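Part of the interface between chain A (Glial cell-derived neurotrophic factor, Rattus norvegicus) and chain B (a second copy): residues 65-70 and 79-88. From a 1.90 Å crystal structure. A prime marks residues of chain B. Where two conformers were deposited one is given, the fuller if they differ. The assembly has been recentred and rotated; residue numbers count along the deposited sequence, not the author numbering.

Chain A, residues 65-70: IFRYCS
Chain B (79-88) MYDKILKNLS

Residues 65-70 of chain A form a β-strand. Residues 79-88 of chain B form an α-helix. The two axes cross at 90° and come within 10.5 Å. In register, Phe66 CA lies 9.4 Å from Ile83′ CA, and Tyr68 CA lies 8.4 Å from Leu84′ CA. The strand is extended throughout, from phi/psi -101/120 at Ile65 to -157/155 at Ser70. The helix averages about -65/-40, with Leu87′ the shallowest in psi at -70/-27. It carries i to i+4 bonds, such as Ile83′ N to Met79′ O at 3.0 Å. CA-to-CB points toward the strand in Ile83′ and Leu87′, and sideways in Tyr80′ and Leu84′, whose ends come nearer. The contact buries 284 Å², both sides summed.

Ile65 (chi1 m, chi2 t) is exposed and out of reach of the helix.

Phe66 is the main apolar anchor. Its CA-to-CB bond points toward the helix, with chi1 t and chi2 67°. Ile83′ (m, t) places CG2 over one face of the ring, 3.9 Å from the Phe66 centroid and 3.6 Å from Phe66 CZ, a CH-pi contact. Leu84′ (m, t) brings CD2 to the ring edge, 4.0 Å from Phe66 CZ. Leu87′ (m, t) sets CD1 3.5 Å from Phe66 CE2. Tyr80′ approaches obliquely, CE1 3.9 Å from Phe66 CZ, with centroids 5.9 Å apart and planes at 34°. A flat ring suits this buried site, where one branched side chain covers a face and others fill in around it.

The Arg67 CA-to-CB bond points away from the helix, with chi1 m, chi2 and chi3 t and chi4 92°. Its guanidinium NH1 is hydrogen-bonded elsewhere in the structure. Arg67 O lies 3.6 Å from Tyr80′ CE1, at the edge of that ring.

Tyr68 (chi1 p, chi2 88°) starts sideways, and its end leads away from the helix. Tyr68 CB lies 4.1 Å from Tyr80′ CE1 and 4.2 Å from Leu84′ CD2. Tyr68 CA is 3.3 Å from Tyr80′ OH.

Cys69 (chi1 m) is buried and covalently bonded elsewhere in the structure. Its backbone makes the polar link. Cys69 N donates to Tyr80′ OH at 2.9 Å, with an N-H...O angle of 164°. Tyr80′ (chi1 t, chi2 77°) suits this task: its para hydroxyl reaches the strand backbone while its ring carbons pack on Phe66 and Tyr68. The oxygen of water 1 lies 2.8 Å from Cys69 O and 2.8 Å from Tyr80′ OH, bridging the two residues.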

# COMPACT_ATOMS: atom_id res chain seq x y z
N ILE A 65 16.94 -22.68 21.65
CA ILE A 65 16.56 -23.59 20.59
C ILE A 65 15.69 -22.69 19.72
O ILE A 65 14.71 -22.10 20.22
CB ILE A 65 15.74 -24.76 21.11
CG1 ILE A 65 16.71 -25.82 21.67
CG2 ILE A 65 14.92 -25.38 19.95
CD1 ILE A 65 16.09 -26.75 22.63
N PHE A 66 16.10 -22.50 18.47
CA PHE A 66 15.35 -21.68 17.51
C PHE A 66 14.50 -22.65 16.69
O PHE A 66 15.01 -23.65 16.19
CB PHE A 66 16.29 -20.95 16.57
CG PHE A 66 15.59 -20.23 15.43
CD1 PHE A 66 14.76 -19.12 15.66
CD2 PHE A 66 15.80 -20.65 14.11
CE1 PHE A 66 14.15 -18.45 14.58
CE2 PHE A 66 15.19 -20.00 13.03
CZ PHE A 66 14.36 -18.89 13.27
N ARG A 67 13.22 -22.35 16.56
CA ARG A 67 12.33 -23.23 15.79
C ARG A 67 11.75 -22.45 14.63
O ARG A 67 11.37 -21.29 14.77
CB ARG A 67 11.22 -23.77 16.68
CG ARG A 67 11.68 -24.59 17.86
CD ARG A 67 10.55 -24.90 18.87
NE ARG A 67 11.08 -25.76 19.93
CZ ARG A 67 11.60 -25.30 21.07
NH1 ARG A 67 11.64 -24.00 21.30
NH2 ARG A 67 12.12 -26.14 21.96
N TYR A 68 11.70 -23.09 13.45
CA TYR A 68 11.19 -22.43 12.27
C TYR A 68 10.23 -23.34 11.52
O TYR A 68 10.16 -24.54 11.78
CB TYR A 68 12.34 -21.98 11.36
CG TYR A 68 13.24 -23.09 10.83
CD1 TYR A 68 12.92 -23.76 9.64
CD2 TYR A 68 14.37 -23.49 11.53
CE1 TYR A 68 13.71 -24.81 9.17
CE2 TYR A 68 15.18 -24.54 11.06
CZ TYR A 68 14.83 -25.19 9.90
OH TYR A 68 15.57 -26.25 9.46
N CYS A 69 9.49 -22.73 10.61
CA CYS A 69 8.47 -23.42 9.83
C CYS A 69 8.91 -23.55 8.38
O CYS A 69 9.44 -22.62 7.80
CB CYS A 69 7.16 -22.63 9.91
SG CYS A 69 6.58 -22.44 11.61
N SER A 70 8.68 -24.73 7.81
CA SER A 70 9.04 -25.01 6.43
C SER A 70 8.18 -26.17 5.92
O SER A 70 7.70 -27.00 6.69
CB SER A 70 10.53 -25.36 6.33
OG SER A 70 10.75 -26.64 6.89
N MET B 79 10.85 -10.18 14.18
CA MET B 79 12.14 -10.63 14.69
C MET B 79 12.45 -11.97 14.02
O MET B 79 13.58 -12.27 13.64
CB MET B 79 12.05 -10.83 16.19
CG MET B 79 13.34 -11.32 16.80
SD MET B 79 14.70 -10.34 16.17
CE MET B 79 14.89 -9.15 17.51
N TYR B 80 11.42 -12.79 13.90
CA TYR B 80 11.53 -14.10 13.28
C TYR B 80 12.11 -14.03 11.86
O TYR B 80 13.06 -14.74 11.52
CB TYR B 80 10.15 -14.76 13.28
CG TYR B 80 10.11 -16.11 12.60
CD1 TYR B 80 10.59 -17.26 13.23
CD2 TYR B 80 9.54 -16.23 11.33
CE1 TYR B 80 10.51 -18.52 12.60
CE2 TYR B 80 9.45 -17.46 10.70
CZ TYR B 80 9.94 -18.60 11.33
OH TYR B 80 9.84 -19.81 10.69
N ASP B 81 11.54 -13.16 11.03
CA ASP B 81 11.99 -13.03 9.66
C ASP B 81 13.39 -12.44 9.54
O ASP B 81 14.12 -12.76 8.62
CB ASP B 81 10.99 -12.19 8.88
CG ASP B 81 9.74 -12.98 8.57
OD1 ASP B 81 9.89 -14.09 8.02
OD2 ASP B 81 8.63 -12.51 8.88
N LYS B 82 13.76 -11.58 10.48
CA LYS B 82 15.09 -10.98 10.47
C LYS B 82 16.09 -12.10 10.72
O LYS B 82 17.15 -12.17 10.10
CB LYS B 82 15.21 -9.93 11.58
CG LYS B 82 14.64 -8.56 11.21
CD LYS B 82 14.74 -7.57 12.36
CE LYS B 82 13.99 -6.28 12.05
NZ LYS B 82 12.54 -6.42 12.37
N ILE B 83 15.74 -12.97 11.66
CA ILE B 83 16.59 -14.10 12.01
C ILE B 83 16.75 -15.05 10.83
O ILE B 83 17.85 -15.48 10.53
CB ILE B 83 16.01 -14.83 13.24
CG1 ILE B 83 16.17 -13.92 14.47
CG2 ILE B 83 16.75 -16.19 13.46
CD1 ILE B 83 15.56 -14.49 15.73
N LEU B 84 15.65 -15.35 10.14
CA LEU B 84 15.73 -16.21 8.96
C LEU B 84 16.67 -15.66 7.89
O LEU B 84 17.44 -16.41 7.28
CB LEU B 84 14.30 -16.39 8.38
CG LEU B 84 13.38 -17.37 9.11
CD1 LEU B 84 12.10 -17.57 8.30
CD2 LEU B 84 14.07 -18.71 9.30
N LYS B 85 16.61 -14.36 7.67
CA LYS B 85 17.44 -13.69 6.68
C LYS B 85 18.87 -13.87 7.13
O LYS B 85 19.75 -14.17 6.33
CB LYS B 85 17.10 -12.20 6.62
CG LYS B 85 16.69 -11.68 5.26
CD LYS B 85 15.90 -10.37 5.39
CE LYS B 85 14.55 -10.45 4.69
NZ LYS B 85 13.42 -10.79 5.61
N ASN B 86 19.11 -13.69 8.43
CA ASN B 86 20.49 -13.81 8.93
C ASN B 86 21.02 -15.26 8.87
O ASN B 86 22.20 -15.49 8.54
CB ASN B 86 20.56 -13.29 10.37
CG ASN B 86 20.28 -11.78 10.47
OD1 ASN B 86 20.38 -11.05 9.48
ND2 ASN B 86 19.92 -11.32 11.66
N LEU B 87 20.18 -16.23 9.19
CA LEU B 87 20.63 -17.63 9.15
C LEU B 87 20.86 -18.10 7.74
O LEU B 87 21.68 -19.00 7.48
CB LEU B 87 19.61 -18.54 9.85
CG LEU B 87 19.47 -18.22 11.33
CD1 LEU B 87 18.37 -19.10 11.94
CD2 LEU B 87 20.82 -18.43 12.06
N SER B 88 20.15 -17.49 6.79
CA SER B 88 20.35 -17.87 5.39
C SER B 88 21.69 -17.32 4.92
O SER B 88 22.47 -18.00 4.24
CB SER B 88 19.18 -17.34 4.52
OG SER B 88 19.47 -17.51 3.15
O HOH W 1 8.80 -19.91 8.07